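Local coordinates for conserved hypothetical protein (Sulfolobus solfataricus, PDB 2FNA) that is an archaeal AAA+ ATPase that binds ADP and probably hydrolyses ATP, with a C-terminal winged helix-turn-helix domain of unestablished role, at residues A[293-298]-A[330-335]; A[306-311]-A[323-328]. All coordinates share one frame; numbering follows the deposited sequence.

Interaction 1 of 2, residues A[293-298]-A[330-335]. With EDO (1,2-ethanediol), chain J.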
loop_
_atom_site.group_PDB
_atom_site.type_symbol
_atom_site.label_atom_id
_atom_site.label_comp_id
_atom_site.label_asym_id
_atom_site.label_seq_id
_atom_site.Cartn_x
_atom_site.Cartn_y
_atom_site.Cartn_z
ATOM N N LEU A 293 -20.930 -7.774 3.627
ATOM C CA LEU A 293 -20.695 -8.619 4.806
ATOM C C LEU A 293 -21.093 -10.068 4.511
ATOM O O LEU A 293 -20.391 -11.011 4.892
ATOM C CB LEU A 293 -21.469 -8.112 6.037
ATOM C CG LEU A 293 -20.819 -6.941 6.780
ATOM C CD1 LEU A 293 -21.841 -6.163 7.593
ATOM C CD2 LEU A 293 -19.653 -7.430 7.667
ATOM N N ASN A 294 -22.224 -10.232 3.835
ATOM C CA ASN A 294 -22.729 -11.551 3.500
ATOM C C ASN A 294 -21.782 -12.284 2.549
ATOM O O ASN A 294 -21.479 -13.460 2.748
ATOM C CB ASN A 294 -24.108 -11.429 2.868
ATOM C CG ASN A 294 -24.807 -12.753 2.749
ATOM O OD1 ASN A 294 -24.426 -13.602 1.935
ATOM N ND2 ASN A 294 -25.847 -12.941 3.555
ATOM N N ILE A 295 -21.333 -11.589 1.511
ATOM C CA ILE A 295 -20.396 -12.156 0.530
ATOM C C ILE A 295 -19.116 -12.653 1.194
ATOM O O ILE A 295 -18.614 -13.724 0.843
ATOM C CB ILE A 295 -20.025 -11.129 -0.560
ATOM C CG1 ILE A 295 -21.202 -10.938 -1.544
ATOM C CG2 ILE A 295 -18.738 -11.555 -1.292
ATOM C CD1 ILE A 295 -21.039 -9.788 -2.518
HETATM N N MSE A 296 -18.578 -11.874 2.139
HETATM C CA MSE A 296 -17.279 -12.213 2.750
HETATM C C MSE A 296 -17.380 -13.397 3.696
HETATM O O MSE A 296 -16.492 -14.260 3.741
HETATM C CB MSE A 296 -16.692 -11.008 3.478
HETATM C CG MSE A 296 -16.222 -9.908 2.562
HETATM SE SE MSE A 296 -14.895 -10.488 1.236
HETATM C CE MSE A 296 -13.543 -11.093 2.396
ATOM N N ARG A 297 -18.453 -13.423 4.471
ATOM C CA ARG A 297 -18.767 -14.579 5.291
ATOM C C ARG A 297 -18.954 -15.807 4.410
ATOM O O ARG A 297 -18.449 -16.886 4.717
ATOM C CB ARG A 297 -20.011 -14.303 6.131
ATOM C CG ARG A 297 -19.772 -13.246 7.208
ATOM C CD ARG A 297 -21.046 -12.888 7.978
ATOM N NE ARG A 297 -20.872 -11.617 8.685
ATOM C CZ ARG A 297 -21.831 -10.974 9.349
ATOM N NH1 ARG A 297 -23.059 -11.478 9.419
ATOM N NH2 ARG A 297 -21.558 -9.816 9.950
ATOM N N THR A 298 -19.664 -15.636 3.304
ATOM C CA THR A 298 -19.904 -16.739 2.368
ATOM C C THR A 298 -18.596 -17.267 1.789
ATOM O O THR A 298 -18.400 -18.482 1.673
ATOM C CB THR A 298 -20.867 -16.325 1.224
ATOM O OG1 THR A 298 -22.114 -15.924 1.789
ATOM C CG2 THR A 298 -21.100 -17.474 0.237
ATOM N N THR A 330 -16.424 -7.717 -8.291
ATOM C CA THR A 330 -15.414 -6.882 -8.968
ATOM C C THR A 330 -14.794 -5.847 -8.038
ATOM O O THR A 330 -13.591 -5.613 -8.088
ATOM C CB THR A 330 -16.024 -6.143 -10.187
ATOM O OG1 THR A 330 -16.393 -7.111 -11.170
ATOM C CG2 THR A 330 -15.021 -5.140 -10.803
ATOM N N GLN A 331 -15.624 -5.202 -7.220
ATOM C CA GLN A 331 -15.127 -4.231 -6.274
ATOM C C GLN A 331 -14.191 -4.908 -5.244
ATOM O O GLN A 331 -13.097 -4.407 -4.956
ATOM C CB GLN A 331 -16.294 -3.504 -5.597
ATOM C CG GLN A 331 -17.014 -2.519 -6.509
ATOM C CD GLN A 331 -16.064 -1.460 -7.060
ATOM O OE1 GLN A 331 -15.577 -0.610 -6.322
ATOM N NE2 GLN A 331 -15.784 -1.526 -8.354
ATOM N N LEU A 332 -14.628 -6.045 -4.715
ATOM C CA LEU A 332 -13.862 -6.811 -3.713
ATOM C C LEU A 332 -12.518 -7.243 -4.286
ATOM O O LEU A 332 -11.459 -7.140 -3.615
ATOM C CB LEU A 332 -14.689 -8.032 -3.236
ATOM C CG LEU A 332 -15.844 -7.700 -2.274
ATOM C CD1 LEU A 332 -16.750 -8.889 -2.017
ATOM C CD2 LEU A 332 -15.296 -7.176 -0.952
ATOM N N THR A 333 -12.538 -7.698 -5.538
ATOM C CA THR A 333 -11.297 -8.100 -6.222
ATOM C C THR A 333 -10.364 -6.907 -6.473
ATOM O O THR A 333 -9.137 -7.018 -6.295
ATOM C CB THR A 333 -11.596 -8.804 -7.544
ATOM O OG1 THR A 333 -12.442 -9.927 -7.302
ATOM C CG2 THR A 333 -10.347 -9.297 -8.190
ATOM N N LYS A 334 -10.934 -5.773 -6.890
ATOM C CA LYS A 334 -10.128 -4.569 -7.178
ATOM C C LYS A 334 -9.454 -4.040 -5.925
ATOM O O LYS A 334 -8.389 -3.456 -6.002
ATOM C CB LYS A 334 -10.993 -3.436 -7.743
ATOM C CG LYS A 334 -11.595 -3.709 -9.102
ATOM C CD LYS A 334 -10.798 -3.069 -10.229
ATOM C CE LYS A 334 -11.727 -2.643 -11.349
ATOM N NZ LYS A 334 -10.942 -2.424 -12.585
ATOM N N HIS A 335 -10.129 -4.189 -4.785
ATOM C CA HIS A 335 -9.659 -3.692 -3.515
ATOM C C HIS A 335 -8.896 -4.804 -2.731
ATOM O O HIS A 335 -8.413 -4.575 -1.620
ATOM C CB HIS A 335 -10.811 -3.064 -2.709
ATOM C CG HIS A 335 -11.330 -1.783 -3.296
ATOM N ND1 HIS A 335 -10.950 -0.539 -2.826
ATOM C CD2 HIS A 335 -12.178 -1.552 -4.329
ATOM C CE1 HIS A 335 -11.552 0.397 -3.536
ATOM N NE2 HIS A 335 -12.294 -0.190 -4.455
HETATM C C1 EDO J . -17.985 -9.223 10.692
HETATM O O1 EDO J . -18.664 -8.863 11.901
HETATM C C2 EDO J . -17.282 -10.568 10.866
HETATM O O2 EDO J . -18.030 -11.609 10.231
#
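Leu332 pushes its two methyl groups against Ile295 and Met296, and these apolar approaches carry the whole junction between 293-298 and 330-335. The backbones stand well apart, with 9.1 Å between the CA atoms of Met296 and Leu332, so side chains bridge the gap. Leu332 CD1 lies 3.4 Å from Ile295 CG2, tighter than usual for two methyls. Ile295 has CG1 beside the backbone N (chi1 -74°), which leaves CG2 anti to that N and places it as the touching branch; the two side chains run at a slant to each other. Met296, modelled as selenomethionine, runs alongside Leu332 with the two chains pointing opposite ways. Its chain bends at chi2 and chi3, bringing SE to 4.0 Å from Leu332 CD2 and 4.1 Å from Leu332 CD1. All three residues are buried, and the two segments together hide 114 Å². Phe278 of helix 259-282 and Ile338 of strand 338-340 touch both Met296 and Leu332, extending the apolar cluster.

The polar bonds lie off the contact: Asn294 and Thr298 lean on Ala311 of helix 305-316, and Arg297 points another way. Thr298 OG1 donates to Asn294 O over 2.7 Å, above the carbonyl plane, with a C=O...donor angle of 139°. The helical bond from Thr298 N reaches the same Asn294 O at 2.9 Å from the opposite face, so two donors grip this oxygen.

The ethanediol, probably from the crystallisation liquor, accepts a weak bond from Arg297 NE to its O2 (3.2 Å, bent to 128° at the hydrogen), while Leu293 CB sits on one side of the guanidinium plane, displaced toward its rim.

Three helices followed by the antiparallel pair 338-340 and 345-347 define a winged helix domain, and this contact closes its first helix, 289-299, onto the third, 322-334.

Interaction 2 of 2, residues A[306-311]-A[323-328]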
loop_
_atom_site.group_PDB
_atom_site.type_symbol
_atom_site.label_atom_id
_atom_site.label_comp_id
_atom_site.label_asym_id
_atom_site.label_seq_id
_atom_site.Cartn_x
_atom_site.Cartn_y
_atom_site.Cartn_z
ATOM N N SER A 306 -22.389 -19.271 -7.602
ATOM C CA SER A 306 -23.631 -19.881 -7.135
ATOM C C SER A 306 -23.774 -19.763 -5.616
ATOM O O SER A 306 -24.863 -19.465 -5.128
ATOM C CB SER A 306 -23.728 -21.355 -7.563
ATOM O OG SER A 306 -22.532 -22.074 -7.317
ATOM N N ASP A 307 -22.671 -19.956 -4.878
ATOM C CA ASP A 307 -22.704 -19.870 -3.412
ATOM C C ASP A 307 -22.975 -18.425 -2.950
ATOM O O ASP A 307 -23.726 -18.187 -1.997
ATOM C CB ASP A 307 -21.394 -20.396 -2.800
ATOM C CG ASP A 307 -21.093 -21.842 -3.194
ATOM O OD1 ASP A 307 -21.774 -22.771 -2.691
ATOM O OD2 ASP A 307 -20.172 -22.047 -4.017
ATOM N N VAL A 308 -22.343 -17.470 -3.627
ATOM C CA VAL A 308 -22.536 -16.036 -3.354
ATOM C C VAL A 308 -24.017 -15.670 -3.642
ATOM O O VAL A 308 -24.719 -15.104 -2.794
ATOM C CB VAL A 308 -21.548 -15.169 -4.197
ATOM C CG1 VAL A 308 -21.883 -13.702 -4.074
ATOM C CG2 VAL A 308 -20.086 -15.412 -3.768
ATOM N N LYS A 309 -24.485 -16.029 -4.827
ATOM C CA LYS A 309 -25.880 -15.787 -5.203
ATOM C C LYS A 309 -26.832 -16.368 -4.166
ATOM O O LYS A 309 -27.720 -15.672 -3.666
ATOM C CB LYS A 309 -26.180 -16.404 -6.564
ATOM C CG LYS A 309 -27.478 -15.897 -7.214
ATOM C CD LYS A 309 -27.530 -16.298 -8.691
ATOM C CE LYS A 309 -28.534 -15.467 -9.479
ATOM N NZ LYS A 309 -29.920 -15.868 -9.130
ATOM N N ARG A 310 -26.636 -17.644 -3.847
ATOM C CA ARG A 310 -27.556 -18.379 -2.976
ATOM C C ARG A 310 -27.650 -17.710 -1.603
ATOM O O ARG A 310 -28.755 -17.471 -1.091
ATOM C CB ARG A 310 -27.106 -19.841 -2.835
ATOM C CG ARG A 310 -27.969 -20.675 -1.924
ATOM C CD ARG A 310 -27.470 -22.121 -1.804
ATOM N NE ARG A 310 -27.415 -22.816 -3.099
ATOM C CZ ARG A 310 -26.313 -23.013 -3.830
ATOM N NH1 ARG A 310 -25.116 -22.577 -3.425
ATOM N NH2 ARG A 310 -26.411 -23.664 -4.987
ATOM N N ALA A 311 -26.488 -17.396 -1.029
ATOM C CA ALA A 311 -26.404 -16.770 0.297
ATOM C C ALA A 311 -27.020 -15.370 0.348
ATOM O O ALA A 311 -27.582 -14.977 1.367
ATOM C CB ALA A 311 -24.959 -16.710 0.760
ATOM N N SER A 323 -25.854 -8.615 -12.589
ATOM C CA SER A 323 -25.129 -7.343 -12.715
ATOM C C SER A 323 -24.684 -6.841 -11.358
ATOM O O SER A 323 -23.559 -6.358 -11.204
ATOM C CB SER A 323 -26.001 -6.250 -13.350
ATOM O OG SER A 323 -26.401 -6.586 -14.665
ATOM N N GLU A 324 -25.594 -6.923 -10.390
ATOM C CA GLU A 324 -25.304 -6.522 -9.024
ATOM C C GLU A 324 -24.190 -7.404 -8.452
ATOM O O GLU A 324 -23.190 -6.886 -7.934
ATOM C CB GLU A 324 -26.571 -6.609 -8.158
ATOM C CG GLU A 324 -27.567 -5.481 -8.422
ATOM C CD GLU A 324 -28.911 -5.674 -7.712
ATOM O OE1 GLU A 324 -29.680 -6.611 -8.070
ATOM O OE2 GLU A 324 -29.212 -4.858 -6.813
ATOM N N ILE A 325 -24.364 -8.721 -8.589
ATOM C CA ILE A 325 -23.397 -9.716 -8.098
ATOM C C ILE A 325 -21.990 -9.490 -8.681
ATOM O O ILE A 325 -21.011 -9.506 -7.960
ATOM C CB ILE A 325 -23.816 -11.173 -8.443
ATOM C CG1 ILE A 325 -25.209 -11.523 -7.879
ATOM C CG2 ILE A 325 -22.747 -12.173 -7.952
ATOM C CD1 ILE A 325 -25.221 -12.065 -6.463
ATOM N N TYR A 326 -21.922 -9.307 -9.994
ATOM C CA TYR A 326 -20.683 -9.044 -10.698
ATOM C C TYR A 326 -19.981 -7.811 -10.135
ATOM O O TYR A 326 -18.767 -7.819 -9.916
ATOM C CB TYR A 326 -20.973 -8.835 -12.190
ATOM C CG TYR A 326 -19.749 -8.501 -13.028
ATOM C CD1 TYR A 326 -18.897 -9.507 -13.487
ATOM C CD2 TYR A 326 -19.449 -7.179 -13.369
ATOM C CE1 TYR A 326 -17.781 -9.212 -14.257
ATOM C CE2 TYR A 326 -18.334 -6.874 -14.137
ATOM C CZ TYR A 326 -17.505 -7.895 -14.578
ATOM O OH TYR A 326 -16.394 -7.602 -15.340
ATOM N N ASN A 327 -20.754 -6.749 -9.912
ATOM C CA ASN A 327 -20.205 -5.490 -9.402
ATOM C C ASN A 327 -19.641 -5.634 -7.983
ATOM O O ASN A 327 -18.588 -5.079 -7.686
ATOM C CB ASN A 327 -21.271 -4.385 -9.468
ATOM C CG ASN A 327 -20.872 -3.111 -8.716
ATOM O OD1 ASN A 327 -19.837 -2.496 -8.996
ATOM N ND2 ASN A 327 -21.729 -2.688 -7.781
ATOM N N TYR A 328 -20.339 -6.367 -7.115
ATOM C CA TYR A 328 -19.853 -6.593 -5.744
ATOM C C TYR A 328 -18.529 -7.385 -5.734
ATOM O O TYR A 328 -17.573 -7.028 -5.042
ATOM C CB TYR A 328 -20.905 -7.331 -4.908
ATOM C CG TYR A 328 -22.268 -6.668 -4.832
ATOM C CD1 TYR A 328 -22.390 -5.289 -4.676
ATOM C CD2 TYR A 328 -23.439 -7.433 -4.856
ATOM C CE1 TYR A 328 -23.637 -4.680 -4.586
ATOM C CE2 TYR A 328 -24.700 -6.830 -4.763
ATOM C CZ TYR A 328 -24.786 -5.452 -4.626
ATOM O OH TYR A 328 -26.015 -4.829 -4.535
#
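The second and third helices of the winged helix domain, the pair that gives the helix-turn-helix its name, meet where Ile325 reaches toward Val308 and Lys309. The backbones come to 7.2 Å between the CA atoms of Lys309 and Ile325. Ile325 supplies both touching branches. Its CG1 sits beside the backbone N (chi1 -57°), and a further turn at chi2 (-88°) carries CD1 to 4.0 Å from Lys309 CA; the methyl therefore rests against the backbone of helix 305-316 as much as against a side chain, since Lys309 CB is 4.4 Å from the same CD1. Ile325 CG2, anti to its own backbone N, approaches Val308 CG1 at 4.3 Å, a light apolar touch.

Lys309 takes part through CA and CB; its extended chain carries NZ off to a salt bridge with Glu313. On another face of helix 305-316, Arg310 NH1 pairs with Asp307 OD1 at 3.4 Å, one turn back along the chain. Within helix 322-334, Glu324 O stands above one face of the Tyr328 ring, offset toward its rim.

Further side chains continue the apolar patch. Ile325 also touches Trp305 and Leu312 of helix 305-316 and Ile320 of the connecting loop. Helix 289-299 completes the three-helix arrangement, since its Ile295 packs on both Val308 and Tyr328; from the same N-terminal side of the domain, Arg291 NH1 hydrogen-bonds Tyr328 OH, and Tyr292 meets the Tyr328 ring edge-to-face.

In the fold
Both interactions use helix 322-334: interaction 1 joins its C-terminal part to helix 289-299, and interaction 2 its N-terminal part to helix 305-316. Their centres are about 10 Å apart, and Ile295 links them, its CD1 lying 3.4 Å from Tyr328 CB. Each buries 114 Å² through apolar contacts, but their surroundings differ. The touching residues of interaction 1 are all buried, and its centre lies about 19 Å from that of the chain, with helix 259-282 alongside. The centre of interaction 2 lies about 28 Å out, and the contact includes a partly exposed lysine whose charge is paired beyond it. Together they join the three helices of a winged helix domain, consistent with the MCM C-terminal family.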